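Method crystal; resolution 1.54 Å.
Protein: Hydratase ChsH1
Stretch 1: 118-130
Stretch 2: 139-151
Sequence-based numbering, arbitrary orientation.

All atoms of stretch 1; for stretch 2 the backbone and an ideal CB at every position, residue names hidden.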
# COMPACT_ATOMS: atom_id res chain seq x y z
N GLN A 118 -0.21 20.08 5.93
CA GLN A 118 -1.47 19.60 5.35
C GLN A 118 -1.68 20.21 3.96
O GLN A 118 -1.84 21.42 3.82
CB GLN A 118 -2.63 20.01 6.26
CG GLN A 118 -4.02 19.80 5.66
CD GLN A 118 -4.40 18.33 5.58
OE1 GLN A 118 -4.49 17.64 6.60
NE2 GLN A 118 -4.63 17.84 4.36
N VAL A 119 -1.69 19.36 2.94
CA VAL A 119 -1.85 19.82 1.56
C VAL A 119 -3.31 19.78 1.11
O VAL A 119 -4.09 18.94 1.58
CB VAL A 119 -0.98 18.94 0.61
CG1 VAL A 119 -1.19 19.30 -0.84
CG2 VAL A 119 0.50 19.07 0.98
N SER A 120 -3.69 20.73 0.26
CA SER A 120 -4.99 20.66 -0.41
C SER A 120 -4.79 20.69 -1.93
O SER A 120 -3.75 21.11 -2.40
CB SER A 120 -5.88 21.84 -0.00
OG SER A 120 -5.33 23.05 -0.50
N ILE A 121 -5.79 20.24 -2.67
CA ILE A 121 -5.70 20.19 -4.13
C ILE A 121 -6.89 20.89 -4.77
O ILE A 121 -8.02 20.78 -4.29
CB ILE A 121 -5.61 18.73 -4.63
CG1 ILE A 121 -5.40 18.66 -6.15
CG2 ILE A 121 -6.86 17.92 -4.20
CD1 ILE A 121 -5.21 17.22 -6.67
N SER A 122 -6.63 21.59 -5.88
CA SER A 122 -7.68 22.26 -6.67
C SER A 122 -7.39 21.98 -8.13
O SER A 122 -6.23 21.98 -8.54
CB SER A 122 -7.65 23.76 -6.41
OG SER A 122 -8.60 24.45 -7.21
N ALA A 123 -8.44 21.72 -8.91
CA ALA A 123 -8.28 21.37 -10.32
C ALA A 123 -9.05 22.32 -11.21
O ALA A 123 -10.19 22.68 -10.91
CB ALA A 123 -8.74 19.94 -10.56
N GLU A 124 -8.43 22.72 -12.32
CA GLU A 124 -9.04 23.62 -13.30
C GLU A 124 -8.89 22.97 -14.66
O GLU A 124 -7.84 22.40 -14.96
CB GLU A 124 -8.29 24.97 -13.28
CG GLU A 124 -8.87 26.01 -14.20
CD GLU A 124 -7.87 27.09 -14.56
OE1 GLU A 124 -6.80 26.71 -15.08
OE2 GLU A 124 -8.14 28.29 -14.34
N LEU A 125 -9.93 23.04 -15.48
CA LEU A 125 -9.86 22.56 -16.86
C LEU A 125 -9.08 23.55 -17.72
O LEU A 125 -9.28 24.77 -17.63
CB LEU A 125 -11.29 22.34 -17.38
CG LEU A 125 -11.58 21.65 -18.71
CD1 LEU A 125 -10.99 20.25 -18.71
CD2 LEU A 125 -13.08 21.57 -18.90
N GLY A 126 -8.16 23.03 -18.53
CA GLY A 126 -7.44 23.83 -19.51
C GLY A 126 -7.90 23.51 -20.92
O GLY A 126 -9.08 23.32 -21.15
N ASP A 127 -6.96 23.43 -21.86
CA ASP A 127 -7.32 23.22 -23.25
C ASP A 127 -8.02 21.92 -23.48
O ASP A 127 -7.58 20.89 -22.99
CB ASP A 127 -6.09 23.17 -24.13
CG ASP A 127 -5.46 24.47 -24.26
OD1 ASP A 127 -6.18 25.44 -23.96
OD2 ASP A 127 -4.27 24.52 -24.65
N VAL A 128 -9.08 21.98 -24.28
CA VAL A 128 -9.74 20.79 -24.80
C VAL A 128 -9.70 20.89 -26.32
O VAL A 128 -10.24 21.82 -26.90
CB VAL A 128 -11.17 20.70 -24.28
CG1 VAL A 128 -11.90 19.50 -24.90
CG2 VAL A 128 -11.15 20.61 -22.75
N VAL A 129 -9.02 19.95 -26.95
CA VAL A 129 -8.66 20.07 -28.36
C VAL A 129 -9.08 18.83 -29.12
O VAL A 129 -8.82 17.72 -28.68
CB VAL A 129 -7.14 20.26 -28.53
CG1 VAL A 129 -6.76 20.28 -30.01
CG2 VAL A 129 -6.69 21.54 -27.85
N GLY A 130 -9.72 19.02 -30.27
CA GLY A 130 -10.20 17.90 -31.05
C GLY A 130 -11.34 18.27 -31.99
O GLY A 130 -11.79 19.42 -32.02
N UNK A 139 -9.87 11.11 -31.37
CA UNK A 139 -9.97 11.50 -29.97
C UNK A 139 -9.88 12.98 -29.69
O UNK A 139 -9.65 13.80 -30.58
CB UNK A 139 -8.87 10.79 -29.18
N UNK A 140 -10.07 13.32 -28.42
CA UNK A 140 -9.93 14.69 -27.95
C UNK A 140 -8.92 14.73 -26.83
O UNK A 140 -8.91 13.85 -25.97
CB UNK A 140 -11.27 15.26 -27.49
N UNK A 141 -8.05 15.73 -26.84
CA UNK A 141 -7.11 15.90 -25.74
C UNK A 141 -7.68 16.85 -24.71
O UNK A 141 -8.25 17.88 -25.07
CB UNK A 141 -5.76 16.41 -26.25
N UNK A 142 -7.51 16.50 -23.44
CA UNK A 142 -8.04 17.30 -22.33
C UNK A 142 -6.90 17.61 -21.36
O UNK A 142 -6.26 16.70 -20.84
CB UNK A 142 -9.18 16.57 -21.62
N UNK A 143 -6.65 18.90 -21.16
CA UNK A 143 -5.66 19.36 -20.19
C UNK A 143 -6.30 19.85 -18.91
O UNK A 143 -7.41 20.42 -18.92
CB UNK A 143 -4.80 20.47 -20.80
N UNK A 144 -5.60 19.63 -17.80
CA UNK A 144 -6.02 20.18 -16.50
C UNK A 144 -4.84 20.86 -15.83
O UNK A 144 -3.70 20.39 -15.96
CB UNK A 144 -6.59 19.08 -15.59
N UNK A 145 -5.10 21.96 -15.12
CA UNK A 145 -4.09 22.58 -14.27
C UNK A 145 -4.47 22.31 -12.82
O UNK A 145 -5.54 22.73 -12.35
CB UNK A 145 -3.97 24.08 -14.54
N UNK A 146 -3.62 21.57 -12.14
CA UNK A 146 -3.82 21.21 -10.74
C UNK A 146 -2.89 22.05 -9.91
O UNK A 146 -1.72 22.23 -10.27
CB UNK A 146 -3.58 19.72 -10.49
N UNK A 147 -3.38 22.58 -8.79
CA UNK A 147 -2.54 23.33 -7.87
C UNK A 147 -2.68 22.76 -6.46
O UNK A 147 -3.80 22.48 -6.00
CB UNK A 147 -2.91 24.82 -7.89
N UNK A 148 -1.55 22.54 -5.79
CA UNK A 148 -1.55 22.14 -4.39
C UNK A 148 -1.13 23.30 -3.51
O UNK A 148 -0.20 24.05 -3.85
CB UNK A 148 -0.62 20.94 -4.17
N UNK A 149 -1.80 23.41 -2.37
CA UNK A 149 -1.52 24.46 -1.41
C UNK A 149 -1.29 23.90 -0.02
O UNK A 149 -1.79 22.82 0.32
CB UNK A 149 -2.67 25.47 -1.38
N UNK A 150 -0.55 24.65 0.78
CA UNK A 150 -0.53 24.44 2.22
C UNK A 150 -1.07 25.75 2.77
O UNK A 150 -0.44 26.79 2.63
CB UNK A 150 0.86 24.09 2.76
N UNK A 151 -2.27 25.71 3.34
CA UNK A 151 -2.98 26.93 3.66
C UNK A 151 -3.27 27.69 2.37
O UNK A 151 -3.83 27.13 1.42
CB UNK A 151 -2.18 27.79 4.64

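The two strands run antiparallel, and a beta bulge around Gly126 and Asp127 shifts the register by one.

At 139 no atom of stretch 1 lies near the CB, so stretch 1 sets no demand. It is Gly139.

At 140 the CB points sideways, 3.7 Å from Val129 O. Bare Gly130 leaves a flat surface beside Val128, so a large or flat side chain would suit. Trp140 takes it. Gly130 CA sits over its six-membered ring, 3.7 Å from the centroid, a CH-pi contact. Val128 CG1 lies 3.7 Å from Trp140 CE3.

Position 141 pairs with Val129 and shares its face, so beta-branched or aromatic residues fit. Phe141 is found, with Val129 O near its ring edge.

Position 142 has its CB between Val128 and Leu125, an apolar setting for an aliphatic chain. Ile142 CG2 meets Leu125 CD1 at 3.7 Å.

At 143 the CB is 3.6 Å from Asp127 O, an acceptor at the bulge. A short donor would suit, though others could fit. Asn143 ND2 donates to Asp127 O at 3.1 Å, and Asn143 N to the same oxygen at 2.9 Å.

Position 144 lies opposite Leu125, with Ala123 leaving space beside it. Aliphatic or long polar chains are possible. Gln144 is found, with its NE2 3.9 Å from Ala123 CB.

Position 145 faces the carboxylate of Glu124, so a polar or basic residue is plausible. His145 is present, with Glu124 OE1 3.9 Å from His145 CB.

At 146 small Ala123 leaves room next to Ile121, inviting a branched aliphatic chain. Ile146 CD1 packs 3.5 Å from Ala123 CB, and Ile146 CG2 3.6 Å from Ile121 CG1.

Position 147 shares a face with Ser122, which is small and demands little. Val147 is one of several possible choices.

At 148 the CB is 3.8 Å from Val119 CG1, with Ile121 close by. A large apolar or aromatic group suits. Trp148 puts a ring face under Ile121 CG1 (4.2 Å to the five-membered ring centroid), while Val119 CG1 meets Trp148 CD1 at 3.4 Å.

At 149 the CB is 3.7 Å from Ser120 OG, so polar residues fit. Gln149 reaches a water through a weak bond; Ser120 OG also binds that water weakly.

Position 150 shares the Val119 face, with Gln118 O 3.9 Å from its CB. A modest aliphatic chain suits. Val150 CG2 touches Val119 CG2 at 4.0 Å.

Position 151 has positive phi, favouring glycine. Gly151 N donates to a water that binds Gln118 O.

Stretch 2 (139-151) GWFINQHIVWQVG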
# COMPACT_ATOMS: atom_id res chain seq x y z
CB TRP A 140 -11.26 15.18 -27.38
CG TRP A 140 -12.29 15.48 -28.41
CD1 TRP A 140 -12.96 14.58 -29.19
CD2 TRP A 140 -12.80 16.77 -28.75
NE1 TRP A 140 -13.85 15.24 -30.00
CE2 TRP A 140 -13.78 16.58 -29.75
CE3 TRP A 140 -12.53 18.07 -28.30
CZ2 TRP A 140 -14.48 17.64 -30.32
CZ3 TRP A 140 -13.23 19.13 -28.87
CH2 TRP A 140 -14.19 18.90 -29.87
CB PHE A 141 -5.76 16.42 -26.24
CG PHE A 141 -5.00 15.44 -27.10
CD1 PHE A 141 -4.17 14.50 -26.52
CD2 PHE A 141 -5.11 15.47 -28.48
CE1 PHE A 141 -3.46 13.60 -27.30
CE2 PHE A 141 -4.41 14.57 -29.27
CZ PHE A 141 -3.58 13.64 -28.67
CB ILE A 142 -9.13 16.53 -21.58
CG1 ILE A 142 -10.33 16.30 -22.49
CG2 ILE A 142 -9.56 17.30 -20.33
CD1 ILE A 142 -10.78 14.87 -22.53
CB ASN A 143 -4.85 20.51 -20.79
CG ASN A 143 -4.00 20.07 -21.96
OD1 ASN A 143 -2.84 19.70 -21.79
ND2 ASN A 143 -4.58 20.09 -23.15
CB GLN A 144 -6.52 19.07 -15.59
CG GLN A 144 -7.88 18.51 -15.92
CD GLN A 144 -8.28 17.45 -14.91
OE1 GLN A 144 -7.98 16.27 -15.08
NE2 GLN A 144 -8.92 17.88 -13.83
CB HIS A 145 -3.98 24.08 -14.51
CG HIS A 145 -2.83 24.73 -13.79
ND1 HIS A 145 -2.84 26.06 -13.43
CD2 HIS A 145 -1.65 24.25 -13.35
CE1 HIS A 145 -1.72 26.37 -12.81
NE2 HIS A 145 -0.97 25.29 -12.75
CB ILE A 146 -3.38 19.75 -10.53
CG1 ILE A 146 -4.11 18.80 -11.49
CG2 ILE A 146 -3.48 19.33 -9.06
CD1 ILE A 146 -5.55 19.01 -11.61
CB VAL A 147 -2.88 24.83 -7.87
CG1 VAL A 147 -2.01 25.59 -6.89
CG2 VAL A 147 -2.73 25.42 -9.29
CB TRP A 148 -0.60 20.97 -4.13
CG TRP A 148 -1.03 19.65 -4.72
CD1 TRP A 148 -1.83 18.72 -4.13
CD2 TRP A 148 -0.67 19.13 -6.00
NE1 TRP A 148 -1.98 17.62 -4.96
CE2 TRP A 148 -1.27 17.86 -6.11
CE3 TRP A 148 0.14 19.59 -7.05
CZ2 TRP A 148 -1.11 17.06 -7.25
CZ3 TRP A 148 0.30 18.79 -8.17
CH2 TRP A 148 -0.33 17.54 -8.27
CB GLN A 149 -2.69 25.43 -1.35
CG GLN A 149 -2.94 26.16 -2.65
CD GLN A 149 -4.02 27.19 -2.51
OE1 GLN A 149 -5.19 26.85 -2.32
NE2 GLN A 149 -3.64 28.46 -2.58
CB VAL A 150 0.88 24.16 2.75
CG1 VAL A 150 0.89 24.17 4.28
CG2 VAL A 150 1.39 22.81 2.21
O HOH W 1 -3.89 23.12 3.33
O HOH W 2 -4.96 24.69 1.60
O HOH W 3 -5.35 23.80 -3.75
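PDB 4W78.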